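SusD superfamily protein (PDB 3HDX) probably binds polysaccharide at the outer membrane of Bacteroides thetaiotaomicron, as a SusD-family protein of carbohydrate metabolism. Local coordinates at residues D40-D45 with N60-P65; L54-D59 with D67-V72. All coordinates share one frame; numbering follows the deposited sequence. Where two conformers were deposited one is given.

Interaction 1 (D40-D45 with N60-P65); sequences DLRKGD and NELNKP. With EDO (1,2-ethanediol), chain H.
A side-on arginine-to-amide grip joins R42 to N60 where two helices of the chain run out into loops, R42 just past helix 34-41 and N60 just past helix 52-58. Both guanidinium nitrogens on one edge converge on a single oxygen: NE of R42 lies 2.8 Å from OD1 of N60, and NH2 of R42 stands equally far from that same OD1. Neither bond is straight, the N-H...O angles being 145° and 143°, since two near-parallel N-H bonds must both bend inward to meet one atom. The oxygen lies close to the guanidinium plane, whereas both nitrogens approach from one face of the amide, NE well above its plane and NH2 less tilted. R42 reaches this far because its chain is extended from CG to NE. N60 has positive phi and closes helix 52-58 with a Schellman motif, so a residue that ends one helix also receives the arginine that follows another. The amide keeps its other end engaged, ND2 donating to the carbonyl of G455. Over one face of the guanidinium sits L62, whose CD1 is 3.5 Å from NH2 of R42 and displaced toward the rim; W458 touches both side chains. A leucine in place of R42 would probably leave OD1 of N60 without its two donors and the amide less firmly held against turning. Beside the polar grip K43 adds a looser apolar touch, its CD 4.3 Å from CB of N60.

Interaction 2 (L54-D59 with D67-V72); sequences LQAVSD and DLLKKV
Two short successive helices, 52-58 and 67-73, pack here through apolar side chains in the helical framework of this SusD-family protein. L69 divides its two methyls between adjacent residues, CD2 meeting CG2 of V57 at 3.4 Å and CD1 resting 4.0 Å from CB of A56. The first of these pairs is closer than two methyls usually come, the two side chains running alongside in opposite senses. In V57, chi1 of 176° puts CG1 anti to the backbone N and leaves CG2 as the methyl that meets L69. Such helix-loop-helix packing, with the axes 10.0 Å apart and inclined at 58°, leaves the side chains to bridge the gap, the backbones keeping well clear of each other. One turn earlier on helix 52-58, L54 sets CD2 against CD2 of L68 at 3.6 Å, methyl to methyl. Although the CB of L54 points away from helix 67-73, its CD2 lies near enough to make that contact. Helix 34-41 backs the pair, with I37 touching both L54 and V57, while W458 lies against L69.

In the fold
Helix 52-58 supplies one side of interaction 2, and the loop that leaves it supplies one side of interaction 1; the two contacts lie about 6 Å apart between centres and alternate along the chain. Interaction 2 is the buried one, built wholly from aliphatic side chains between helices; interaction 1, partly buried and nearer the loops, relies on a charged group gripping an amide. Backbone bonds probably stitch them together: N of E61 lies 2.9 Å from O of A56, and N of K43 is 2.9 Å from O of S58. W458 lies against both contacts. The polar grip sits where the helices end, while the contact between the helices themselves is apolar.

Interaction 1 (D40-D45 with N60-P65)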
loop_
_atom_site.group_PDB
_atom_site.type_symbol
_atom_site.label_atom_id
_atom_site.label_comp_id
_atom_site.label_asym_id
_atom_site.label_seq_id
_atom_site.Cartn_x
_atom_site.Cartn_y
_atom_site.Cartn_z
ATOM N N ASP A 40 8.317 1.191 -4.621
ATOM C CA ASP A 40 8.816 0.459 -5.781
ATOM C C ASP A 40 10.195 0.904 -6.250
ATOM O O ASP A 40 11.028 0.080 -6.618
ATOM C CB ASP A 40 7.867 0.584 -6.984
ATOM C CG ASP A 40 6.663 -0.286 -6.865
ATOM O OD1 ASP A 40 6.797 -1.515 -6.892
ATOM O OD2 ASP A 40 5.567 0.245 -6.754
ATOM N N LEU A 41 10.436 2.215 -6.245
ATOM C CA LEU A 41 11.665 2.745 -6.868
ATOM C C LEU A 41 12.916 2.543 -6.033
ATOM O O LEU A 41 13.991 2.217 -6.574
ATOM C CB LEU A 41 11.457 4.214 -7.258
ATOM C CG LEU A 41 12.593 4.927 -8.029
ATOM C CD1 LEU A 41 12.864 4.229 -9.367
ATOM C CD2 LEU A 41 12.160 6.389 -8.237
ATOM N N ARG A 42 12.791 2.764 -4.731
ATOM C CA ARG A 42 13.894 2.694 -3.757
ATOM C C ARG A 42 14.485 1.283 -3.693
ATOM O O ARG A 42 13.833 0.340 -3.257
ATOM C CB ARG A 42 13.400 3.158 -2.400
ATOM C CG ARG A 42 14.466 3.400 -1.402
ATOM C CD ARG A 42 13.883 3.877 -0.121
ATOM N NE ARG A 42 14.917 4.231 0.839
ATOM C CZ ARG A 42 14.684 4.441 2.133
ATOM N NH1 ARG A 42 13.428 4.401 2.618
ATOM N NH2 ARG A 42 15.707 4.705 2.938
ATOM N N LYS A 43 15.735 1.160 -4.141
ATOM C CA LYS A 43 16.433 -0.123 -4.281
ATOM C C LYS A 43 15.584 -1.176 -5.025
ATOM O O LYS A 43 15.715 -2.386 -4.810
ATOM C CB LYS A 43 16.931 -0.637 -2.928
ATOM C CG LYS A 43 17.913 0.282 -2.210
ATOM C CD LYS A 43 19.189 0.560 -3.012
ATOM C CE LYS A 43 19.982 -0.695 -3.323
ATOM N NZ LYS A 43 21.183 -0.438 -4.186
ATOM N N GLY A 44 14.788 -0.686 -5.984
ATOM C CA GLY A 44 13.858 -1.513 -6.691
ATOM C C GLY A 44 14.399 -2.108 -7.958
ATOM O O GLY A 44 15.609 -2.099 -8.211
ATOM N N ASP A 45 13.456 -2.609 -8.762
ATOM C CA ASP A 45 13.766 -3.293 -10.033
ATOM C C ASP A 45 13.627 -2.419 -11.229
ATOM O O ASP A 45 13.834 -2.908 -12.343
ATOM C CB ASP A 45 12.875 -4.521 -10.165
ATOM C CG ASP A 45 13.172 -5.547 -9.066
ATOM O OD1 ASP A 45 14.371 -5.743 -8.793
ATOM O OD2 ASP A 45 12.224 -6.137 -8.510
ATOM N N ASN A 60 18.983 5.037 -3.013
ATOM C CA ASN A 60 18.922 5.364 -1.581
ATOM C C ASN A 60 19.839 6.541 -1.182
ATOM O O ASN A 60 20.327 6.579 -0.043
ATOM C CB ASN A 60 19.189 4.144 -0.680
ATOM C CG ASN A 60 18.695 4.364 0.754
ATOM O OD1 ASN A 60 17.650 4.977 0.934
ATOM N ND2 ASN A 60 19.481 3.929 1.770
ATOM N N GLU A 61 20.043 7.489 -2.118
ATOM C CA GLU A 61 20.855 8.694 -1.883
ATOM C C GLU A 61 19.866 9.815 -1.584
ATOM O O GLU A 61 19.726 10.779 -2.343
ATOM C CB GLU A 61 21.707 9.010 -3.116
ATOM C CG GLU A 61 22.803 8.012 -3.372
ATOM C CD GLU A 61 23.979 8.175 -2.417
ATOM O OE1 GLU A 61 23.958 9.145 -1.623
ATOM O OE2 GLU A 61 24.913 7.337 -2.481
ATOM N N LEU A 62 19.177 9.676 -0.434
ATOM C CA LEU A 62 18.053 10.551 -0.115
ATOM C C LEU A 62 18.375 11.963 0.394
ATOM O O LEU A 62 17.463 12.771 0.553
ATOM C CB LEU A 62 17.099 9.827 0.848
ATOM C CG LEU A 62 16.637 8.415 0.466
ATOM C CD1 LEU A 62 15.611 7.942 1.511
ATOM C CD2 LEU A 62 16.074 8.336 -0.959
ATOM N N ASN A 63 19.669 12.192 0.623
ATOM C CA ASN A 63 20.195 13.527 0.998
ATOM C C ASN A 63 20.697 14.340 -0.184
ATOM O O ASN A 63 21.172 15.497 0.003
ATOM C CB ASN A 63 21.313 13.418 2.041
ATOM C CG ASN A 63 20.833 13.666 3.414
ATOM O OD1 ASN A 63 19.655 13.962 3.642
ATOM N ND2 ASN A 63 21.744 13.547 4.362
ATOM N N LYS A 64 20.576 13.817 -1.407
ATOM C CA LYS A 64 20.997 14.587 -2.587
ATOM C C LYS A 64 20.083 15.798 -2.777
ATOM O O LYS A 64 18.903 15.750 -2.417
ATOM C CB LYS A 64 21.139 13.705 -3.841
ATOM C CG LYS A 64 22.411 12.838 -3.783
ATOM C CD LYS A 64 22.663 12.129 -5.089
ATOM C CE LYS A 64 24.043 11.473 -5.116
ATOM N NZ LYS A 64 24.310 10.574 -6.309
ATOM N N PRO A 65 20.632 16.907 -3.324
ATOM C CA PRO A 65 19.882 18.178 -3.416
ATOM C C PRO A 65 18.853 18.267 -4.552
ATOM O O PRO A 65 19.008 19.075 -5.504
ATOM C CB PRO A 65 21.030 19.214 -3.602
ATOM C CG PRO A 65 21.995 18.491 -4.487
ATOM C CD PRO A 65 21.997 17.053 -3.897
HETATM C C1 EDO H . 17.561 -2.016 -11.671
HETATM O O1 EDO H . 17.464 -2.668 -10.406
HETATM C C2 EDO H . 18.911 -1.330 -11.737
HETATM O O2 EDO H . 18.934 -0.317 -10.718
#

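Interaction 2 (L54-D59 with D67-V72)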
loop_
_atom_site.group_PDB
_atom_site.type_symbol
_atom_site.label_atom_id
_atom_site.label_comp_id
_atom_site.label_asym_id
_atom_site.label_seq_id
_atom_site.Cartn_x
_atom_site.Cartn_y
_atom_site.Cartn_z
ATOM N N LEU A 54 15.056 10.788 -9.673
ATOM C CA LEU A 54 14.529 9.395 -9.554
ATOM C C LEU A 54 15.680 8.422 -9.319
ATOM O O LEU A 54 15.567 7.518 -8.510
ATOM C CB LEU A 54 13.742 9.031 -10.808
ATOM C CG LEU A 54 12.482 9.829 -11.149
ATOM C CD1 LEU A 54 11.821 9.313 -12.428
ATOM C CD2 LEU A 54 11.457 9.805 -9.999
ATOM N N GLN A 55 16.831 8.652 -9.970
ATOM C CA GLN A 55 17.968 7.767 -9.780
ATOM C C GLN A 55 18.452 7.833 -8.310
ATOM O O GLN A 55 18.905 6.803 -7.745
ATOM C CB GLN A 55 19.116 8.096 -10.771
ATOM C CG GLN A 55 20.241 7.081 -10.708
ATOM C CD GLN A 55 19.762 5.712 -11.126
ATOM O OE1 GLN A 55 19.508 5.463 -12.308
ATOM N NE2 GLN A 55 19.566 4.821 -10.132
ATOM N N ALA A 56 18.405 9.044 -7.707
ATOM C CA ALA A 56 18.807 9.195 -6.296
ATOM C C ALA A 56 17.902 8.368 -5.365
ATOM O O ALA A 56 18.386 7.708 -4.453
ATOM C CB ALA A 56 18.859 10.649 -5.871
ATOM N N VAL A 57 16.594 8.371 -5.643
ATOM C CA VAL A 57 15.681 7.518 -4.864
ATOM C C VAL A 57 16.088 6.041 -5.020
ATOM O O VAL A 57 16.234 5.296 -4.038
ATOM C CB VAL A 57 14.225 7.696 -5.291
ATOM C CG1 VAL A 57 13.306 6.723 -4.523
ATOM C CG2 VAL A 57 13.778 9.184 -5.136
ATOM N N SER A 58 16.248 5.609 -6.268
ATOM C CA SER A 58 16.607 4.241 -6.564
ATOM C C SER A 58 17.891 3.800 -5.848
ATOM O O SER A 58 17.972 2.683 -5.315
ATOM C CB SER A 58 16.693 4.030 -8.077
ATOM O OG SER A 58 17.047 2.692 -8.384
ATOM N N ASP A 59 18.874 4.700 -5.791
ATOM C CA ASP A 59 20.128 4.431 -5.098
ATOM C C ASP A 59 20.113 4.631 -3.602
ATOM O O ASP A 59 21.133 4.382 -2.961
ATOM C CB ASP A 59 21.227 5.359 -5.653
ATOM C CG ASP A 59 21.579 5.105 -7.114
ATOM O OD1 ASP A 59 21.377 3.993 -7.633
ATOM O OD2 ASP A 59 22.162 6.050 -7.717
ATOM N N ASP A 67 14.698 18.625 -5.425
ATOM C CA ASP A 67 13.417 19.093 -4.905
ATOM C C ASP A 67 12.415 17.929 -4.647
ATOM O O ASP A 67 11.690 17.935 -3.666
ATOM C CB ASP A 67 12.799 20.110 -5.869
ATOM C CG ASP A 67 11.692 20.954 -5.234
ATOM O OD1 ASP A 67 11.843 21.401 -4.091
ATOM O OD2 ASP A 67 10.694 21.209 -5.934
ATOM N N LEU A 68 12.412 16.929 -5.530
ATOM C CA LEU A 68 11.529 15.772 -5.366
ATOM C C LEU A 68 11.739 15.135 -4.009
ATOM O O LEU A 68 10.767 14.790 -3.334
ATOM C CB LEU A 68 11.784 14.707 -6.442
ATOM C CG LEU A 68 10.999 13.380 -6.292
ATOM C CD1 LEU A 68 9.489 13.634 -6.330
ATOM C CD2 LEU A 68 11.421 12.393 -7.429
ATOM N N LEU A 69 13.009 14.929 -3.668
ATOM C CA LEU A 69 13.369 14.290 -2.410
ATOM C C LEU A 69 12.906 15.120 -1.218
ATOM O O LEU A 69 12.337 14.569 -0.231
ATOM C CB LEU A 69 14.873 14.012 -2.314
ATOM C CG LEU A 69 15.486 13.009 -3.296
ATOM C CD1 LEU A 69 17.006 12.951 -3.163
ATOM C CD2 LEU A 69 14.896 11.680 -3.194
ATOM N N LYS A 70 13.106 16.439 -1.302
ATOM C CA LYS A 70 12.684 17.322 -0.224
ATOM C C LYS A 70 11.154 17.265 -0.021
ATOM O O LYS A 70 10.661 17.185 1.112
ATOM C CB LYS A 70 13.165 18.759 -0.505
ATOM C CG LYS A 70 14.681 18.876 -0.539
ATOM C CD LYS A 70 15.139 20.292 -0.717
ATOM C CE LYS A 70 16.649 20.292 -0.785
ATOM N NZ LYS A 70 17.074 19.266 -1.747
ATOM N N LYS A 71 10.405 17.308 -1.115
ATOM C CA LYS A 71 8.932 17.252 -1.078
ATOM C C LYS A 71 8.392 15.936 -0.526
ATOM O O LYS A 71 7.486 15.909 0.321
ATOM C CB LYS A 71 8.366 17.470 -2.480
ATOM C CG LYS A 71 8.520 18.910 -2.993
ATOM C CD LYS A 71 8.105 18.943 -4.458
ATOM C CE LYS A 71 7.764 20.336 -4.986
ATOM N NZ LYS A 71 7.718 20.174 -6.523
ATOM N N VAL A 72 8.935 14.837 -1.003
ATOM C CA VAL A 72 8.480 13.521 -0.492
ATOM C C VAL A 72 8.781 13.394 1.003
ATOM O O VAL A 72 7.950 12.879 1.746
ATOM C CB VAL A 72 9.129 12.362 -1.263
ATOM C CG1 VAL A 72 8.849 11.007 -0.616
ATOM C CG2 VAL A 72 8.629 12.365 -2.701
#